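Local coordinates for protein amidohydrolase (Staphylococcus aureus, PDB 3NUR) that is a putative amidohydrolase of the TIM-barrel type, probably hydrolysing carbon-nitrogen bonds other than peptide bonds at a metal-dependent active site, at residues Pro297-Val302 against Asp309-Ala314; His231-Val236 against Glu256-Phe261. All blocks are in the same frame, centred on the assembly; numbering follows the deposited sequence.

How the contacts relate
Along the chain, contact 2 comes first: helix 223-237 gives its segment 231-236, the chain then runs through helix 240-243 and strand 249-251, and the loop is closed when 256-261 returns to the helix. Contact 1 opens only afterwards, on helix 296-306, and closes within a few residues as 309-314 folds back against that helix. The two loops therefore follow in series, neither nesting nor crossing. Their centres lie about 15 Å apart, yet Val302 and Leu301 of contact 1 pack on Pro259 of contact 2, and Leu301 also on Phe260. Contact 2 ties helix 223-237 to the loop after strand 249-251, contact 1 ties helix 296-306 to the chain that follows it, and the touch through Pro259 joins the two.

Contact 1: Pro297-Val302 against Asp309-Ala314; sequences PQFDLV and DRILYA
Val302, on helix 296-306, faces Ile311 in the chain returning from that helix, their CA atoms 8.1 Å apart, and no hydrogen bond joins the two segments. Ile311 reaches the helix with its longer branch. Its CG1 lies 3.8 Å from CG1 of Val302, and its CD1 continues to the ring of Phe299, 3.9 Å from CE1. The Phe299 ring receives this methyl obliquely, and the two side chains cross at about a right angle. With CG1 trans to the backbone N (chi1 165°), Val302 presents that methyl to both CG1 and CD1 of Ile311. All three side chains are buried. In this TIM barrel, the segment 309-314 leads from the outer helix back to the core: backbone hydrogen bonds join Arg310 and Leu312 to Ile288 of strand 286-288, and Tyr313 to Phe27 of strand 24-31. Shortly after it comes Asp316, which binds the calcium ion with Glu28, His30 and His192. Ile342 of helix 336-351 touches both Phe299 and Ile311, adding a second helix to the apolar cluster, while the backbone O of Ile311 accepts a hydrogen bond from Asn346 ND2.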
ATOM      1  N   PRO A 297      10.653 -18.083   1.614  1.00  8.80           N
ATOM      2  CA  PRO A 297      11.926 -17.428   1.993  1.00  9.11           C
ATOM      3  C   PRO A 297      11.818 -15.948   2.369  1.00 10.72           C
ATOM      4  O   PRO A 297      12.454 -15.511   3.328  1.00 10.77           O
ATOM      5  CB  PRO A 297      12.833 -17.686   0.782  1.00 11.40           C
ATOM      6  CG  PRO A 297      12.222 -18.916   0.106  1.00 15.94           C
ATOM      7  CD  PRO A 297      10.753 -18.724   0.282  1.00 11.08           C
ATOM      8  N   GLN A 298      10.959 -15.195   1.669  1.00  8.67           N
ATOM      9  CA  GLN A 298      10.727 -13.768   1.925  1.00  7.95           C
ATOM     10  C   GLN A 298       9.944 -13.612   3.225  1.00 10.34           C
ATOM     11  O   GLN A 298      10.277 -12.741   4.024  1.00  9.46           O
ATOM     12  CB  GLN A 298       9.984 -13.108   0.749  1.00 10.08           C
ATOM     13  CG  GLN A 298      10.862 -12.931  -0.508  1.00 14.46           C
ATOM     14  CD  GLN A 298      11.095 -14.209  -1.282  1.00 17.15           C
ATOM     15  OE1 GLN A 298      10.340 -15.187  -1.166  1.00 12.29           O
ATOM     16  NE2 GLN A 298      12.218 -14.281  -1.998  1.00 15.10           N
ATOM     17  N   PHE A 299       8.951 -14.493   3.472  1.00  7.84           N
ATOM     18  CA  PHE A 299       8.207 -14.456   4.747  1.00  8.02           C
ATOM     19  C   PHE A 299       9.184 -14.634   5.910  1.00 11.35           C
ATOM     20  O   PHE A 299       9.153 -13.845   6.859  1.00 10.08           O
ATOM     21  CB  PHE A 299       7.115 -15.549   4.821  1.00  9.19           C
ATOM     22  CG  PHE A 299       6.537 -15.625   6.214  1.00 10.72           C
ATOM     23  CD1 PHE A 299       5.580 -14.706   6.640  1.00 14.14           C
ATOM     24  CD2 PHE A 299       7.010 -16.566   7.132  1.00 13.34           C
ATOM     25  CE1 PHE A 299       5.121 -14.717   7.961  1.00 16.09           C
ATOM     26  CE2 PHE A 299       6.549 -16.576   8.449  1.00 16.00           C
ATOM     27  CZ  PHE A 299       5.596 -15.661   8.848  1.00 14.49           C
ATOM     28  N   ASP A 300      10.063 -15.659   5.831  1.00 10.73           N
ATOM     29  CA  ASP A 300      11.040 -15.915   6.904  1.00 10.49           C
ATOM     30  C   ASP A 300      11.946 -14.715   7.162  1.00 12.27           C
ATOM     31  O   ASP A 300      12.190 -14.389   8.323  1.00 10.49           O
ATOM     32  CB  ASP A 300      11.882 -17.161   6.605  1.00 11.12           C
ATOM     33  CG  ASP A 300      11.094 -18.462   6.575  1.00 19.10           C
ATOM     34  OD1 ASP A 300       9.949 -18.482   7.085  1.00 18.15           O
ATOM     35  OD2 ASP A 300      11.595 -19.442   5.995  1.00 20.94           O
ATOM     36  N   LEU A 301      12.420 -14.049   6.090  1.00 10.02           N
ATOM     37  CA  LEU A 301      13.274 -12.863   6.249  1.00 10.36           C
ATOM     38  C   LEU A 301      12.527 -11.738   6.975  1.00 11.55           C
ATOM     39  O   LEU A 301      13.051 -11.144   7.920  1.00 11.27           O
ATOM     40  CB  LEU A 301      13.741 -12.377   4.864  1.00 11.33           C
ATOM     41  CG  LEU A 301      14.560 -11.062   4.852  1.00 18.04           C
ATOM     42  CD1 LEU A 301      15.984 -11.308   5.312  1.00 17.89           C
ATOM     43  CD2 LEU A 301      14.574 -10.453   3.457  1.00 20.90           C
ATOM     44  N   VAL A 302      11.293 -11.464   6.536  1.00  6.61           N
ATOM     45  CA  VAL A 302      10.458 -10.388   7.078  1.00  7.21           C
ATOM     46  C   VAL A 302      10.136 -10.682   8.544  1.00 11.13           C
ATOM     47  O   VAL A 302      10.271  -9.791   9.381  1.00 12.57           O
ATOM     48  CB  VAL A 302       9.197 -10.180   6.182  1.00 10.63           C
ATOM     49  CG1 VAL A 302       8.123  -9.339   6.881  1.00 10.78           C
ATOM     50  CG2 VAL A 302       9.580  -9.563   4.828  1.00 10.36           C
ATOM     51  N   ASP A 309       4.252  -9.124  14.606  1.00 10.55           N
ATOM     52  CA  ASP A 309       3.276  -8.078  14.915  1.00 10.83           C
ATOM     53  C   ASP A 309       3.135  -7.043  13.802  1.00 12.17           C
ATOM     54  O   ASP A 309       2.212  -6.237  13.845  1.00 11.41           O
ATOM     55  CB  ASP A 309       3.649  -7.365  16.231  1.00 13.47           C
ATOM     56  CG  ASP A 309       3.516  -8.212  17.489  1.00 26.95           C
ATOM     57  OD1 ASP A 309       2.497  -8.925  17.622  1.00 25.91           O
ATOM     58  OD2 ASP A 309       4.384  -8.085  18.382  1.00 37.57           O
ATOM     59  N   ARG A 310       4.082  -7.031  12.856  1.00  9.24           N
ATOM     60  CA  ARG A 310       4.134  -6.017  11.798  1.00  9.04           C
ATOM     61  C   ARG A 310       3.753  -6.561  10.431  1.00 11.32           C
ATOM     62  O   ARG A 310       3.865  -5.842   9.433  1.00 12.06           O
ATOM     63  CB  ARG A 310       5.548  -5.359  11.769  1.00  8.50           C
ATOM     64  CG  ARG A 310       6.034  -4.783  13.119  1.00 14.47           C
ATOM     65  CD  ARG A 310       5.060  -3.837  13.823  1.00  8.39           C
ATOM     66  NE  ARG A 310       4.837  -2.625  13.034  1.00 12.34           N
ATOM     67  CZ  ARG A 310       4.267  -1.520  13.510  1.00 21.77           C
ATOM     68  NH1 ARG A 310       3.853  -1.470  14.772  1.00 17.88           N
ATOM     69  NH2 ARG A 310       4.111  -0.458  12.730  1.00 12.18           N
ATOM     70  N   ILE A 311       3.269  -7.808  10.373  1.00  7.30           N
ATOM     71  CA  ILE A 311       2.899  -8.415   9.095  1.00  7.59           C
ATOM     72  C   ILE A 311       1.386  -8.443   8.908  1.00 11.67           C
ATOM     73  O   ILE A 311       0.652  -8.922   9.776  1.00 12.08           O
ATOM     74  CB  ILE A 311       3.548  -9.824   8.923  1.00  9.86           C
ATOM     75  CG1 ILE A 311       5.099  -9.753   9.061  1.00  9.91           C
ATOM     76  CG2 ILE A 311       3.134 -10.487   7.599  1.00 10.15           C
ATOM     77  CD1 ILE A 311       5.759 -11.126   9.246  1.00 14.77           C
ATOM     78  N   LEU A 312       0.935  -7.941   7.759  1.00  8.20           N
ATOM     79  CA  LEU A 312      -0.480  -7.943   7.380  1.00  7.87           C
ATOM     80  C   LEU A 312      -0.655  -8.819   6.154  1.00 11.84           C
ATOM     81  O   LEU A 312       0.313  -9.052   5.449  1.00 11.87           O
ATOM     82  CB  LEU A 312      -0.979  -6.512   7.075  1.00  8.10           C
ATOM     83  CG  LEU A 312      -0.862  -5.485   8.191  1.00 11.37           C
ATOM     84  CD1 LEU A 312      -1.235  -4.084   7.679  1.00 11.59           C
ATOM     85  CD2 LEU A 312      -1.706  -5.875   9.401  1.00 12.32           C
ATOM     86  N   TYR A 313      -1.864  -9.346   5.919  1.00  8.41           N
ATOM     87  CA  TYR A 313      -2.114 -10.216   4.776  1.00  7.96           C
ATOM     88  C   TYR A 313      -2.662  -9.420   3.592  1.00  9.33           C
ATOM     89  O   TYR A 313      -3.240  -8.352   3.785  1.00  9.31           O
ATOM     90  CB  TYR A 313      -3.036 -11.376   5.194  1.00  8.90           C
ATOM     91  CG  TYR A 313      -2.794 -12.687   4.477  1.00  9.83           C
ATOM     92  CD1 TYR A 313      -1.513 -13.067   4.083  1.00 10.48           C
ATOM     93  CD2 TYR A 313      -3.843 -13.575   4.235  1.00 10.76           C
ATOM     94  CE1 TYR A 313      -1.277 -14.300   3.467  1.00  9.09           C
ATOM     95  CE2 TYR A 313      -3.621 -14.810   3.620  1.00 11.63           C
ATOM     96  CZ  TYR A 313      -2.339 -15.163   3.230  1.00 15.08           C
ATOM     97  OH  TYR A 313      -2.124 -16.371   2.606  1.00 13.75           O
ATOM     98  N   ALA A 314      -2.404  -9.887   2.373  1.00  7.25           N
ATOM     99  CA  ALA A 314      -2.823  -9.189   1.138  1.00  6.94           C
ATOM    100  C   ALA A 314      -2.663 -10.125  -0.043  1.00 11.85           C
ATOM    101  O   ALA A 314      -1.719 -10.917  -0.064  1.00 11.31           O
ATOM    102  CB  ALA A 314      -1.974  -7.938   0.917  1.00  7.40           C
TER

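Contact 2: His231-Val236 against Glu256-Phe261; sequences HAIHLV and EFIPFF
Ile258 meets helix 223-237 through its longer branch, and the contact across the segments is wholly apolar. At the tip of that branch, CD1 of Ile258 lies 3.8 Å from CB of Ala232. Farther back, CG1 of Ile258 lies 3.9 Å from CD1 of Ile233, and the two isoleucines run past one another in opposite senses, each passing the other's CG1. In both, CG1 lies opposite the carbonyl carbon and CD1 extends the chain (chi2 157° in Ile258), which gives each a long flank to lay against its partner. Phe282 of helix 278-284 touches both isoleucines, and Ile251 of strand 249-251 also packs on Ile258, so strand and neighbouring helix share this cluster in the TIM barrel.

Hydrogen bonding is kept within the segments or sent to other partners. Leu235 N and Val236 N continue the helical pattern to His231 O and Ala232 O, whereas in the returning chain Phe261 N bonds to Ile258 O at 3.0 Å. Phe261 is the N-cap residue of helix 262-268. The carboxylate of Glu256 is shared between two histidines, OE1 with His225 ND1 of the same helix 223-237 and OE2 with His253 ND1.

Between the two segments neither charge nor hydrogen bond takes part, so the contact rests on van der Waals and hydrophobic attraction; a polar hold on the same helix comes from Glu256, through His225.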
ATOM      1  N   HIS A 231      11.456   5.356  -1.949  1.00  7.02           N
ATOM      2  CA  HIS A 231      10.475   6.358  -1.549  1.00  6.54           C
ATOM      3  C   HIS A 231      10.183   6.215  -0.044  1.00  9.71           C
ATOM      4  O   HIS A 231      10.259   7.199   0.678  1.00  8.03           O
ATOM      5  CB  HIS A 231       9.174   6.173  -2.351  1.00  6.62           C
ATOM      6  CG  HIS A 231       8.228   7.340  -2.275  1.00  8.81           C
ATOM      7  ND1 HIS A 231       7.116   7.394  -3.077  1.00 10.43           N
ATOM      8  CD2 HIS A 231       8.281   8.477  -1.528  1.00 10.44           C
ATOM      9  CE1 HIS A 231       6.518   8.550  -2.798  1.00  9.71           C
ATOM     10  NE2 HIS A 231       7.165   9.218  -1.850  1.00  9.71           N
ATOM     11  N   ALA A 232       9.921   4.988   0.440  1.00  8.24           N
ATOM     12  CA  ALA A 232       9.662   4.790   1.864  1.00  7.10           C
ATOM     13  C   ALA A 232      10.881   5.223   2.710  1.00  7.92           C
ATOM     14  O   ALA A 232      10.685   5.843   3.741  1.00  7.25           O
ATOM     15  CB  ALA A 232       9.284   3.338   2.151  1.00  7.46           C
ATOM     16  N   ILE A 233      12.125   4.928   2.258  1.00  5.35           N
ATOM     17  CA  ILE A 233      13.344   5.335   2.977  1.00  5.76           C
ATOM     18  C   ILE A 233      13.440   6.860   3.035  1.00  8.83           C
ATOM     19  O   ILE A 233      13.774   7.388   4.081  1.00 10.09           O
ATOM     20  CB  ILE A 233      14.615   4.656   2.398  1.00  8.37           C
ATOM     21  CG1 ILE A 233      14.534   3.121   2.619  1.00  8.61           C
ATOM     22  CG2 ILE A 233      15.883   5.224   3.076  1.00  8.31           C
ATOM     23  CD1 ILE A 233      15.409   2.321   1.584  1.00 10.68           C
ATOM     24  N   HIS A 234      13.109   7.568   1.934  1.00  6.96           N
ATOM     25  CA  HIS A 234      13.097   9.038   1.930  1.00  7.38           C
ATOM     26  C   HIS A 234      12.204   9.557   3.072  1.00 10.03           C
ATOM     27  O   HIS A 234      12.567  10.505   3.765  1.00 10.25           O
ATOM     28  CB  HIS A 234      12.521   9.555   0.597  1.00  7.79           C
ATOM     29  CG  HIS A 234      13.556   9.814  -0.443  1.00 10.88           C
ATOM     30  ND1 HIS A 234      13.932  11.108  -0.772  1.00 11.77           N
ATOM     31  CD2 HIS A 234      14.233   8.944  -1.229  1.00 11.79           C
ATOM     32  CE1 HIS A 234      14.833  10.988  -1.735  1.00 11.16           C
ATOM     33  NE2 HIS A 234      15.058   9.704  -2.039  1.00 11.44           N
ATOM     34  N   LEU A 235      11.037   8.925   3.256  1.00  8.63           N
ATOM     35  CA  LEU A 235      10.072   9.334   4.280  1.00  8.21           C
ATOM     36  C   LEU A 235      10.659   9.211   5.683  1.00 12.55           C
ATOM     37  O   LEU A 235      10.557  10.134   6.479  1.00 11.64           O
ATOM     38  CB  LEU A 235       8.756   8.547   4.146  1.00  8.03           C
ATOM     39  CG  LEU A 235       8.042   8.609   2.767  1.00 13.25           C
ATOM     40  CD1 LEU A 235       6.703   7.862   2.814  1.00 13.91           C
ATOM     41  CD2 LEU A 235       7.792  10.046   2.315  1.00 15.70           C
ATOM     42  N   VAL A 236      11.376   8.126   5.941  1.00  9.37           N
ATOM     43  CA  VAL A 236      12.037   7.898   7.220  1.00  8.56           C
ATOM     44  C   VAL A 236      13.172   8.913   7.425  1.00 12.45           C
ATOM     45  O   VAL A 236      13.222   9.542   8.474  1.00 11.39           O
ATOM     46  CB  VAL A 236      12.528   6.430   7.329  1.00 10.80           C
ATOM     47  CG1 VAL A 236      13.485   6.237   8.506  1.00 11.04           C
ATOM     48  CG2 VAL A 236      11.348   5.462   7.418  1.00  9.43           C
ATOM     49  N   GLU A 256       9.279  -4.299  -0.273  1.00  7.50           N
ATOM     50  CA  GLU A 256       9.873  -3.557  -1.406  1.00  7.39           C
ATOM     51  C   GLU A 256      11.395  -3.453  -1.285  1.00  8.86           C
ATOM     52  O   GLU A 256      11.979  -2.380  -1.502  1.00  8.10           O
ATOM     53  CB  GLU A 256       9.216  -2.153  -1.498  1.00  7.90           C
ATOM     54  CG  GLU A 256       7.681  -2.191  -1.469  1.00  7.92           C
ATOM     55  CD  GLU A 256       6.965  -2.731  -2.696  1.00 12.78           C
ATOM     56  OE1 GLU A 256       7.635  -3.262  -3.610  1.00 11.83           O
ATOM     57  OE2 GLU A 256       5.722  -2.574  -2.769  1.00 11.27           O
ATOM     58  N   PHE A 257      12.014  -4.604  -0.965  1.00  7.65           N
ATOM     59  CA  PHE A 257      13.448  -4.886  -0.767  1.00  6.71           C
ATOM     60  C   PHE A 257      14.035  -4.390   0.548  1.00  9.93           C
ATOM     61  O   PHE A 257      15.131  -4.824   0.903  1.00  8.89           O
ATOM     62  CB  PHE A 257      14.305  -4.322  -1.901  1.00  8.15           C
ATOM     63  CG  PHE A 257      14.090  -4.962  -3.241  1.00  8.62           C
ATOM     64  CD1 PHE A 257      14.871  -6.046  -3.642  1.00 10.61           C
ATOM     65  CD2 PHE A 257      13.158  -4.443  -4.136  1.00 10.41           C
ATOM     66  CE1 PHE A 257      14.716  -6.601  -4.907  1.00 10.79           C
ATOM     67  CE2 PHE A 257      12.998  -5.007  -5.402  1.00 11.75           C
ATOM     68  CZ  PHE A 257      13.805  -6.058  -5.787  1.00 10.32           C
ATOM     69  N   ILE A 258      13.367  -3.446   1.237  1.00  7.28           N
ATOM     70  CA  ILE A 258      13.926  -2.855   2.467  1.00  6.48           C
ATOM     71  C   ILE A 258      14.386  -3.897   3.538  1.00 10.81           C
ATOM     72  O   ILE A 258      15.505  -3.744   4.049  1.00 10.37           O
ATOM     73  CB  ILE A 258      13.008  -1.763   3.077  1.00  7.39           C
ATOM     74  CG1 ILE A 258      12.863  -0.585   2.101  1.00  6.59           C
ATOM     75  CG2 ILE A 258      13.600  -1.256   4.450  1.00  8.73           C
ATOM     76  CD1 ILE A 258      11.569   0.246   2.352  1.00  9.37           C
ATOM     77  N   PRO A 259      13.596  -4.957   3.863  1.00  8.40           N
ATOM     78  CA  PRO A 259      14.051  -5.918   4.885  1.00  8.29           C
ATOM     79  C   PRO A 259      15.359  -6.625   4.578  1.00 12.50           C
ATOM     80  O   PRO A 259      16.003  -7.103   5.507  1.00 14.88           O
ATOM     81  CB  PRO A 259      12.881  -6.910   4.992  1.00  9.56           C
ATOM     82  CG  PRO A 259      11.683  -6.095   4.564  1.00 12.56           C
ATOM     83  CD  PRO A 259      12.227  -5.302   3.402  1.00  8.93           C
ATOM     84  N   PHE A 260      15.765  -6.676   3.294  1.00  8.79           N
ATOM     85  CA  PHE A 260      17.021  -7.317   2.900  1.00  8.39           C
ATOM     86  C   PHE A 260      18.242  -6.560   3.477  1.00 12.02           C
ATOM     87  O   PHE A 260      19.291  -7.167   3.735  1.00  9.91           O
ATOM     88  CB  PHE A 260      17.107  -7.405   1.357  1.00 10.31           C
ATOM     89  CG  PHE A 260      18.357  -8.079   0.820  1.00 13.34           C
ATOM     90  CD1 PHE A 260      18.412  -9.459   0.671  1.00 17.84           C
ATOM     91  CD2 PHE A 260      19.456  -7.328   0.415  1.00 16.70           C
ATOM     92  CE1 PHE A 260      19.571 -10.081   0.166  1.00 18.03           C
ATOM     93  CE2 PHE A 260      20.615  -7.951  -0.076  1.00 19.42           C
ATOM     94  CZ  PHE A 260      20.653  -9.318  -0.210  1.00 17.09           C
ATOM     95  N   PHE A 261      18.097  -5.240   3.690  1.00 10.19           N
ATOM     96  CA  PHE A 261      19.219  -4.391   4.103  1.00  8.44           C
ATOM     97  C   PHE A 261      19.080  -3.656   5.436  1.00 12.96           C
ATOM     98  O   PHE A 261      19.833  -2.707   5.658  1.00 13.01           O
ATOM     99  CB  PHE A 261      19.468  -3.377   2.959  1.00  9.48           C
ATOM    100  CG  PHE A 261      20.820  -3.481   2.299  1.00 10.32           C
ATOM    101  CD1 PHE A 261      21.323  -4.716   1.891  1.00 13.72           C
ATOM    102  CD2 PHE A 261      21.566  -2.340   2.023  1.00 13.01           C
ATOM    103  CE1 PHE A 261      22.573  -4.809   1.266  1.00 15.25           C
ATOM    104  CE2 PHE A 261      22.792  -2.432   1.358  1.00 15.73           C
ATOM    105  CZ  PHE A 261      23.297  -3.669   1.008  1.00 13.81           C
TER